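Local coordinates for protein ribokinase (Arabidopsis thaliana, PDB 6ILS) that phosphorylates D-ribose at O-5 with ATP and a divalent cation, most likely magnesium, giving D-ribose 5-phosphate, at residues L180-L193 with C214-G227. Residues are numbered along the deposited sequence; the frame is centred on the assembly and turned at random.
Sequences LDSIDILSPNETEL and CHKLGVKQVLVKLG. With ATP (adenosine-5'-triphosphate), chain E.
Leu186 and Gln221 open a short parallel pairing: Leu186 N donates to Gln221 O, Leu223 N to Leu186 O over 2.8 Å, and, past the end of strand 185-187, Lys225 N to Pro188 O. The strand axes run 19° apart. On one face, Val219 is a knob with two branches: CG1 fits against Leu186 CB at 3.8 Å, CG2 against Leu180 CB. Farther along, the Cys214 sulfur faces the notch between two leucine methyls, with SG 3.6 Å from Leu193 CD1 and 4.2 Å from Leu186 CD2, while the Pro188 ring sets CD against Val222 CG1 at about a right angle. On the other face, Ile185 lays CG1 and CD1 along the Gln221 side chain, CD1 3.5 Å from OE1, and CG2 against Leu223 CB.

The polar grip lies at Lys225, whose chain bends at chi3 (-72°) and again at chi4, bringing NZ over Ser187. NZ meets Ser187 O at 3.0 Å from well above the carbonyl plane, Ser187 OG (itself a donor to Leu223 O), a water bound to Glu192 OE1, Thr262 by a hydrogen bond and Asp167 by a salt bridge; the ammonium's three protons must be shared among these five acceptors. A methionine in its place would probably leave Asp167 without its salt-bridge partner and Ser187 O without this donor. Just past strand 185-187, Asn189 caps helix 190-197 in a capping box with Glu192, and its ND2 hydrogen-bonds the gamma-phosphate through ATP O3G at 2.8 Å.

Within the PfkB-family alpha/beta core, the two parallel strands are joined by a right-handed crossover through helices 190-197 and 204-216, the latter packing on Leu193 and Val224; helix 257-270 packs against Ile185 and Leu223, and strand 164-170 continues the sheet beside strand 185-187.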
ATOM      1  N   LEU B 180     -22.417  23.758  -6.419  1.00 27.78           N
ATOM      2  CA  LEU B 180     -22.026  24.905  -7.249  1.00 26.93           C
ATOM      3  C   LEU B 180     -22.612  26.227  -6.739  1.00 31.64           C
ATOM      4  O   LEU B 180     -21.936  27.259  -6.742  1.00 32.84           O
ATOM      5  CB  LEU B 180     -22.438  24.670  -8.709  1.00 28.08           C
ATOM      6  CG  LEU B 180     -21.775  23.492  -9.420  1.00 30.66           C
ATOM      7  CD1 LEU B 180     -22.378  23.250 -10.796  1.00 35.79           C
ATOM      8  CD2 LEU B 180     -20.259  23.695  -9.536  1.00 31.99           C
ATOM      9  N   ASP B 181     -23.861  26.205  -6.277  1.00 32.68           N
ATOM     10  CA  ASP B 181     -24.499  27.419  -5.764  1.00 31.81           C
ATOM     11  C   ASP B 181     -23.918  27.924  -4.453  1.00 32.36           C
ATOM     12  O   ASP B 181     -24.203  29.049  -4.046  1.00 34.12           O
ATOM     13  CB  ASP B 181     -26.006  27.195  -5.549  1.00 40.18           C
ATOM     14  CG  ASP B 181     -26.820  27.399  -6.810  1.00 46.00           C
ATOM     15  OD1 ASP B 181     -26.436  28.244  -7.648  1.00 45.83           O
ATOM     16  OD2 ASP B 181     -27.856  26.712  -6.956  1.00 51.67           O
ATOM     17  N   SER B 182     -23.125  27.096  -3.778  1.00 30.09           N
ATOM     18  CA  SER B 182     -22.676  27.432  -2.430  1.00 29.24           C
ATOM     19  C   SER B 182     -21.184  27.775  -2.348  1.00 25.95           C
ATOM     20  O   SER B 182     -20.696  28.160  -1.297  1.00 30.72           O
ATOM     21  CB  SER B 182     -22.963  26.273  -1.474  1.00 33.63           C
ATOM     22  OG  SER B 182     -24.324  25.879  -1.542  1.00 40.40           O
ATOM     23  N   ILE B 183     -20.475  27.629  -3.457  1.00 27.10           N
ATOM     24  CA  ILE B 183     -19.048  27.958  -3.486  1.00 26.97           C
ATOM     25  C   ILE B 183     -18.824  29.322  -4.135  1.00 31.20           C
ATOM     26  O   ILE B 183     -19.747  29.897  -4.728  1.00 25.91           O
ATOM     27  CB  ILE B 183     -18.255  26.886  -4.233  1.00 25.96           C
ATOM     28  CG1 ILE B 183     -18.692  26.845  -5.703  1.00 23.96           C
ATOM     29  CG2 ILE B 183     -18.408  25.533  -3.528  1.00 24.76           C
ATOM     30  CD1 ILE B 183     -17.905  25.918  -6.567  1.00 29.11           C
ATOM     31  N   ASP B 184     -17.608  29.852  -4.018  1.00 23.88           N
ATOM     32  CA  ASP B 184     -17.288  31.153  -4.602  1.00 24.53           C
ATOM     33  C   ASP B 184     -16.419  30.992  -5.845  1.00 26.39           C
ATOM     34  O   ASP B 184     -16.609  31.673  -6.853  1.00 24.79           O
ATOM     35  CB  ASP B 184     -16.583  32.044  -3.578  1.00 21.46           C
ATOM     36  CG  ASP B 184     -17.467  32.375  -2.382  1.00 32.50           C
ATOM     37  OD1 ASP B 184     -18.330  33.269  -2.515  1.00 33.72           O
ATOM     38  OD2 ASP B 184     -17.307  31.753  -1.308  1.00 29.45           O
ATOM     39  N   ILE B 185     -15.460  30.077  -5.778  1.00 20.94           N
ATOM     40  CA  ILE B 185     -14.564  29.867  -6.899  1.00 20.75           C
ATOM     41  C   ILE B 185     -14.542  28.405  -7.274  1.00 17.05           C
ATOM     42  O   ILE B 185     -14.315  27.550  -6.423  1.00 18.80           O
ATOM     43  CB  ILE B 185     -13.127  30.333  -6.562  1.00 17.39           C
ATOM     44  CG1 ILE B 185     -13.129  31.812  -6.192  1.00 23.17           C
ATOM     45  CG2 ILE B 185     -12.191  30.032  -7.725  1.00 17.91           C
ATOM     46  CD1 ILE B 185     -11.780  32.349  -5.728  1.00 23.66           C
ATOM     47  N   LEU B 186     -14.780  28.117  -8.547  1.00 16.58           N
ATOM     48  CA  LEU B 186     -14.671  26.775  -9.079  1.00 19.85           C
ATOM     49  C   LEU B 186     -13.301  26.643  -9.743  1.00 19.35           C
ATOM     50  O   LEU B 186     -12.904  27.533 -10.507  1.00 19.45           O
ATOM     51  CB  LEU B 186     -15.795  26.493 -10.094  1.00 19.74           C
ATOM     52  CG  LEU B 186     -15.871  25.065 -10.629  1.00 23.32           C
ATOM     53  CD1 LEU B 186     -16.364  24.121  -9.535  1.00 21.73           C
ATOM     54  CD2 LEU B 186     -16.793  24.981 -11.859  1.00 27.14           C
ATOM     55  N   SER B 187     -12.569  25.567  -9.468  1.00 16.22           N
ATOM     56  CA  SER B 187     -11.258  25.416 -10.110  1.00 17.71           C
ATOM     57  C   SER B 187     -11.085  24.079 -10.838  1.00 19.67           C
ATOM     58  O   SER B 187     -10.626  23.093 -10.259  1.00 20.10           O
ATOM     59  CB  SER B 187     -10.130  25.616  -9.074  1.00 21.73           C
ATOM     60  OG  SER B 187      -8.856  25.734  -9.718  1.00 19.63           O
ATOM     61  N   PRO B 188     -11.460  24.043 -12.129  1.00 18.88           N
ATOM     62  CA  PRO B 188     -11.279  22.875 -12.981  1.00 19.48           C
ATOM     63  C   PRO B 188     -10.055  22.992 -13.866  1.00 20.40           C
ATOM     64  O   PRO B 188      -9.632  24.110 -14.162  1.00 21.11           O
ATOM     65  CB  PRO B 188     -12.526  22.901 -13.857  1.00 18.98           C
ATOM     66  CG  PRO B 188     -12.716  24.374 -14.095  1.00 20.50           C
ATOM     67  CD  PRO B 188     -12.286  25.068 -12.797  1.00 16.70           C
ATOM     68  N   ASN B 189      -9.524  21.863 -14.310  1.00 22.37           N
ATOM     69  CA  ASN B 189      -8.622  21.890 -15.445  1.00 24.76           C
ATOM     70  C   ASN B 189      -9.456  21.841 -16.726  1.00 26.86           C
ATOM     71  O   ASN B 189     -10.687  21.902 -16.671  1.00 23.86           O
ATOM     72  CB  ASN B 189      -7.592  20.746 -15.400  1.00 27.28           C
ATOM     73  CG  ASN B 189      -8.215  19.359 -15.458  1.00 29.97           C
ATOM     74  OD1 ASN B 189      -9.356  19.177 -15.881  1.00 30.04           O
ATOM     75  ND2 ASN B 189      -7.446  18.366 -15.034  1.00 29.48           N
ATOM     76  N   GLU B 190      -8.777  21.752 -17.866  1.00 27.16           N
ATOM     77  CA  GLU B 190      -9.440  21.732 -19.171  1.00 26.34           C
ATOM     78  C   GLU B 190     -10.409  20.565 -19.315  1.00 29.76           C
ATOM     79  O   GLU B 190     -11.538  20.730 -19.777  1.00 28.22           O
ATOM     80  CB  GLU B 190      -8.401  21.658 -20.292  1.00 26.70           C
ATOM     81  CG  GLU B 190      -7.502  22.876 -20.367  1.00 40.13           C
ATOM     82  CD  GLU B 190      -6.454  22.775 -21.461  1.00 44.89           C
ATOM     83  OE1 GLU B 190      -6.821  22.863 -22.657  1.00 51.38           O
ATOM     84  OE2 GLU B 190      -5.264  22.604 -21.120  1.00 44.72           O
ATOM     85  N   THR B 191      -9.955  19.384 -18.928  1.00 30.66           N
ATOM     86  CA  THR B 191     -10.765  18.179 -19.076  1.00 30.26           C
ATOM     87  C   THR B 191     -11.965  18.184 -18.123  1.00 33.09           C
ATOM     88  O   THR B 191     -13.075  17.814 -18.504  1.00 31.29           O
ATOM     89  CB  THR B 191      -9.914  16.943 -18.849  1.00 32.84           C
ATOM     90  OG1 THR B 191      -8.808  16.977 -19.758  1.00 37.93           O
ATOM     91  CG2 THR B 191     -10.728  15.669 -19.081  1.00 36.96           C
ATOM     92  N   GLU B 192     -11.749  18.630 -16.890  1.00 28.53           N
ATOM     93  CA  GLU B 192     -12.829  18.724 -15.917  1.00 25.26           C
ATOM     94  C   GLU B 192     -13.851  19.765 -16.331  1.00 27.51           C
ATOM     95  O   GLU B 192     -15.051  19.584 -16.121  1.00 29.00           O
ATOM     96  CB  GLU B 192     -12.274  19.047 -14.528  1.00 25.73           C
ATOM     97  CG  GLU B 192     -11.445  17.899 -13.979  1.00 25.57           C
ATOM     98  CD  GLU B 192     -10.484  18.301 -12.874  1.00 29.08           C
ATOM     99  OE1 GLU B 192     -10.385  19.506 -12.537  1.00 23.38           O
ATOM    100  OE2 GLU B 192      -9.827  17.381 -12.344  1.00 31.65           O
ATOM    101  N   LEU B 193     -13.379  20.856 -16.927  1.00 25.39           N
ATOM    102  CA  LEU B 193     -14.281  21.914 -17.360  1.00 27.22           C
ATOM    103  C   LEU B 193     -15.150  21.426 -18.516  1.00 25.02           C
ATOM    104  O   LEU B 193     -16.330  21.740 -18.580  1.00 28.14           O
ATOM    105  CB  LEU B 193     -13.498  23.156 -17.781  1.00 26.55           C
ATOM    106  CG  LEU B 193     -14.293  24.335 -18.350  1.00 22.07           C
ATOM    107  CD1 LEU B 193     -15.238  24.941 -17.330  1.00 22.63           C
ATOM    108  CD2 LEU B 193     -13.299  25.387 -18.874  1.00 22.14           C
ATOM    109  N   CYS B 214     -20.488  27.933 -16.898  1.00 29.24           N
ATOM    110  CA  CYS B 214     -20.302  27.876 -15.447  1.00 30.51           C
ATOM    111  C   CYS B 214     -20.947  29.069 -14.756  1.00 23.19           C
ATOM    112  O   CYS B 214     -21.502  28.931 -13.678  1.00 33.61           O
ATOM    113  CB  CYS B 214     -18.808  27.801 -15.066  1.00 22.84           C
ATOM    114  SG  CYS B 214     -18.030  26.311 -15.599  1.00 28.70           S
ATOM    115  N   HIS B 215     -20.873  30.244 -15.364  1.00 27.86           N
ATOM    116  CA  HIS B 215     -21.487  31.433 -14.780  1.00 24.19           C
ATOM    117  C   HIS B 215     -23.017  31.260 -14.703  1.00 36.21           C
ATOM    118  O   HIS B 215     -23.677  31.837 -13.836  1.00 32.55           O
ATOM    119  CB  HIS B 215     -21.160  32.680 -15.601  1.00 33.25           C
ATOM    120  CG  HIS B 215     -19.742  33.159 -15.483  1.00 35.08           C
ATOM    121  ND1 HIS B 215     -18.967  32.957 -14.355  1.00 30.87           N
ATOM    122  CD2 HIS B 215     -18.966  33.858 -16.347  1.00 34.31           C
ATOM    123  CE1 HIS B 215     -17.777  33.500 -14.539  1.00 32.14           C
ATOM    124  NE2 HIS B 215     -17.749  34.054 -15.740  1.00 31.77           N
ATOM    125  N   LYS B 216     -23.567  30.479 -15.636  1.00 35.63           N
ATOM    126  CA  LYS B 216     -25.013  30.224 -15.678  1.00 40.03           C
ATOM    127  C   LYS B 216     -25.393  29.218 -14.602  1.00 38.36           C
ATOM    128  O   LYS B 216     -26.466  29.311 -14.006  1.00 40.91           O
ATOM    129  CB  LYS B 216     -25.450  29.725 -17.062  1.00 38.76           C
ATOM    130  CG  LYS B 216     -25.371  30.773 -18.166  1.00 39.06           C
ATOM    131  CD  LYS B 216     -25.681  30.167 -19.538  1.00 45.29           C
ATOM    132  CE  LYS B 216     -25.631  31.216 -20.650  1.00 53.87           C
ATOM    133  NZ  LYS B 216     -25.830  30.609 -22.004  1.00 59.45           N
ATOM    134  N   LEU B 217     -24.500  28.270 -14.335  1.00 36.33           N
ATOM    135  CA  LEU B 217     -24.715  27.335 -13.237  1.00 33.72           C
ATOM    136  C   LEU B 217     -24.529  28.007 -11.866  1.00 33.15           C
ATOM    137  O   LEU B 217     -24.489  27.321 -10.859  1.00 37.74           O
ATOM    138  CB  LEU B 217     -23.772  26.128 -13.353  1.00 31.86           C
ATOM    139  CG  LEU B 217     -23.711  25.290 -14.640  1.00 33.24           C
ATOM    140  CD1 LEU B 217     -22.341  24.662 -14.850  1.00 34.59           C
ATOM    141  CD2 LEU B 217     -24.686  24.190 -14.569  1.00 36.29           C
ATOM    142  N   GLY B 218     -24.401  29.334 -11.824  1.00 37.07           N
ATOM    143  CA  GLY B 218     -24.308  30.060 -10.559  1.00 31.84           C
ATOM    144  C   GLY B 218     -22.913  30.381 -10.001  1.00 36.06           C
ATOM    145  O   GLY B 218     -22.783  30.937  -8.910  1.00 35.25           O
ATOM    146  N   VAL B 219     -21.856  30.052 -10.734  1.00 34.13           N
ATOM    147  CA  VAL B 219     -20.510  30.293 -10.203  1.00 30.48           C
ATOM    148  C   VAL B 219     -19.902  31.580 -10.764  1.00 29.13           C
ATOM    149  O   VAL B 219     -19.696  31.693 -11.968  1.00 31.62           O
ATOM    150  CB  VAL B 219     -19.570  29.125 -10.498  1.00 31.21           C
ATOM    151  CG1 VAL B 219     -18.283  29.274  -9.659  1.00 27.60           C
ATOM    152  CG2 VAL B 219     -20.251  27.808 -10.202  1.00 28.39           C
ATOM    153  N   LYS B 220     -19.607  32.524  -9.874  1.00 26.21           N
ATOM    154  CA  LYS B 220     -19.115  33.854 -10.240  1.00 33.35           C
ATOM    155  C   LYS B 220     -17.663  33.861 -10.706  1.00 32.29           C
ATOM    156  O   LYS B 220     -17.274  34.694 -11.535  1.00 29.15           O
ATOM    157  CB  LYS B 220     -19.243  34.815  -9.052  1.00 31.80           C
ATOM    158  CG  LYS B 220     -20.655  34.983  -8.521  1.00 40.96           C
ATOM    159  CD  LYS B 220     -21.545  35.721  -9.497  1.00 40.87           C
ATOM    160  CE  LYS B 220     -23.001  35.726  -9.022  1.00 50.14           C
ATOM    161  NZ  LYS B 220     -23.669  34.403  -9.231  1.00 45.77           N
ATOM    162  N   GLN B 221     -16.860  32.960 -10.145  1.00 27.71           N
ATOM    163  CA  GLN B 221     -15.415  32.958 -10.417  1.00 23.28           C
ATOM    164  C   GLN B 221     -14.939  31.568 -10.758  1.00 20.87           C
ATOM    165  O   GLN B 221     -15.276  30.597 -10.077  1.00 19.74           O
ATOM    166  CB  GLN B 221     -14.630  33.494  -9.222  1.00 22.97           C
ATOM    167  CG  GLN B 221     -15.060  34.848  -8.757  1.00 31.48           C
ATOM    168  CD  GLN B 221     -14.052  35.475  -7.820  1.00 38.49           C
ATOM    169  OE1 GLN B 221     -12.910  35.025  -7.732  1.00 37.75           O
ATOM    170  NE2 GLN B 221     -14.458  36.538  -7.140  1.00 48.83           N
ATOM    171  N   VAL B 222     -14.190  31.464 -11.845  1.00 18.71           N
ATOM    172  CA  VAL B 222     -13.664  30.191 -12.278  1.00 17.29           C
ATOM    173  C   VAL B 222     -12.154  30.346 -12.500  1.00 21.20           C
ATOM    174  O   VAL B 222     -11.711  31.210 -13.252  1.00 16.91           O
ATOM    175  CB  VAL B 222     -14.355  29.685 -13.553  1.00 21.44           C
ATOM    176  CG1 VAL B 222     -13.845  28.297 -13.933  1.00 18.13           C
ATOM    177  CG2 VAL B 222     -15.904  29.673 -13.358  1.00 21.59           C
ATOM    178  N   LEU B 223     -11.393  29.513 -11.802  1.00 17.63           N
ATOM    179  CA  LEU B 223      -9.928  29.467 -11.889  1.00 15.80           C
ATOM    180  C   LEU B 223      -9.546  28.261 -12.737  1.00 16.14           C
ATOM    181  O   LEU B 223      -9.505  27.137 -12.246  1.00 17.37           O
ATOM    182  CB  LEU B 223      -9.328  29.371 -10.467  1.00 18.02           C
ATOM    183  CG  LEU B 223      -7.805  29.233 -10.350  1.00 19.77           C
ATOM    184  CD1 LEU B 223      -7.171  30.513 -10.868  1.00 15.00           C
ATOM    185  CD2 LEU B 223      -7.412  28.987  -8.886  1.00 19.30           C
ATOM    186  N   VAL B 224      -9.318  28.463 -14.026  1.00 15.14           N
ATOM    187  CA  VAL B 224      -9.064  27.337 -14.904  1.00 18.06           C
ATOM    188  C   VAL B 224      -7.575  27.008 -15.028  1.00 19.82           C
ATOM    189  O   VAL B 224      -6.769  27.876 -15.363  1.00 20.27           O
ATOM    190  CB  VAL B 224      -9.632  27.586 -16.319  1.00 24.19           C
ATOM    191  CG1 VAL B 224      -9.537  26.318 -17.142  1.00 23.21           C
ATOM    192  CG2 VAL B 224     -11.079  28.061 -16.235  1.00 24.52           C
ATOM    193  N   LYS B 225      -7.226  25.755 -14.741  1.00 19.79           N
ATOM    194  CA  LYS B 225      -5.855  25.275 -14.882  1.00 20.07           C
ATOM    195  C   LYS B 225      -5.653  24.713 -16.287  1.00 24.72           C
ATOM    196  O   LYS B 225      -6.404  23.849 -16.733  1.00 23.07           O
ATOM    197  CB  LYS B 225      -5.552  24.224 -13.801  1.00 22.09           C
ATOM    198  CG  LYS B 225      -5.632  24.811 -12.383  1.00 23.02           C
ATOM    199  CD  LYS B 225      -5.762  23.753 -11.260  1.00 26.11           C
ATOM    200  CE  LYS B 225      -7.156  23.115 -11.271  1.00 27.58           C
ATOM    201  NZ  LYS B 225      -7.659  22.784  -9.886  1.00 31.34           N
ATOM    202  N   LEU B 226      -4.634  25.209 -16.986  1.00 22.28           N
ATOM    203  CA  LEU B 226      -4.474  24.896 -18.399  1.00 24.47           C
ATOM    204  C   LEU B 226      -3.168  24.157 -18.707  1.00 29.78           C
ATOM    205  O   LEU B 226      -2.664  24.226 -19.830  1.00 31.19           O
ATOM    206  CB  LEU B 226      -4.549  26.180 -19.220  1.00 22.77           C
ATOM    207  CG  LEU B 226      -5.817  27.000 -19.020  1.00 28.70           C
ATOM    208  CD1 LEU B 226      -5.686  28.376 -19.631  1.00 30.79           C
ATOM    209  CD2 LEU B 226      -6.996  26.259 -19.601  1.00 28.27           C
ATOM    210  N   GLY B 227      -2.637  23.452 -17.714  1.00 28.24           N
ATOM    211  CA  GLY B 227      -1.437  22.651 -17.893  1.00 32.78           C
ATOM    212  C   GLY B 227      -0.269  23.483 -18.391  1.00 30.55           C
ATOM    213  O   GLY B 227       0.032  24.517 -17.821  1.00 26.94           O
TER
HETATM  214  PG  ATP E 401      -4.591  19.464 -12.630  1.00 43.93           P
HETATM  215  O1G ATP E 401      -5.732  19.954 -11.816  1.00 40.11           O
HETATM  216  O2G ATP E 401      -3.592  18.716 -11.760  1.00 44.89           O
HETATM  217  O3G ATP E 401      -5.048  18.507 -13.687  1.00 47.42           O
HETATM  218  PB  ATP E 401      -3.360  20.799 -14.777  1.00 43.00           P
HETATM  219  O1B ATP E 401      -2.836  22.143 -15.041  1.00 35.53           O
HETATM  220  O2B ATP E 401      -4.400  20.544 -15.769  1.00 42.99           O
HETATM  221  O3B ATP E 401      -3.940  20.765 -13.306  1.00 42.07           O
HETATM  222  PA  ATP E 401      -0.727  19.593 -15.038  1.00 48.85           P
HETATM  223  O1A ATP E 401      -0.355  19.668 -16.515  1.00 43.66           O
HETATM  224  O2A ATP E 401      -0.159  18.336 -14.430  1.00 39.60           O
HETATM  225  O3A ATP E 401      -2.304  19.582 -14.884  1.00 58.03           O
HETATM  226  O5' ATP E 401      -0.108  20.824 -14.293  1.00 39.85           O
HETATM  227  C5' ATP E 401      -0.398  21.052 -12.929  1.00 38.15           C
HETATM  228  C4' ATP E 401       0.177  22.482 -12.551  1.00 33.86           C
HETATM  229  O4' ATP E 401       1.683  22.526 -12.888  1.00 33.02           O
HETATM  230  C3' ATP E 401      -0.378  23.356 -13.277  1.00 33.85           C
HETATM  231  O3' ATP E 401      -0.586  24.565 -12.524  1.00 26.51           O
HETATM  232  C2' ATP E 401       0.671  23.687 -14.519  1.00 31.28           C
HETATM  233  O2' ATP E 401       0.346  25.019 -15.011  1.00 29.98           O
HETATM  234  C1' ATP E 401       1.836  23.562 -14.030  1.00 31.39           C
HETATM  235  N9  ATP E 401       2.738  22.920 -15.005  1.00 32.53           N
HETATM  236  C8  ATP E 401       2.737  21.857 -15.861  1.00 33.53           C
HETATM  237  N7  ATP E 401       3.940  21.837 -16.495  1.00 35.44           N
HETATM  238  C5  ATP E 401       4.689  22.885 -16.020  1.00 32.19           C
HETATM  239  C6  ATP E 401       5.977  23.320 -16.325  1.00 35.38           C
HETATM  240  N6  ATP E 401       6.900  22.752 -17.269  1.00 36.58           N
HETATM  241  N1  ATP E 401       6.471  24.394 -15.710  1.00 29.28           N
HETATM  242  C2  ATP E 401       5.721  25.064 -14.765  1.00 26.86           C
HETATM  243  N3  ATP E 401       4.466  24.649 -14.456  1.00 22.87           N
HETATM  244  C4  ATP E 401       3.951  23.553 -15.096  1.00 31.00           C
HETATM  245  O   HOH W   1      -8.605  20.238 -10.777  1.00 29.89           O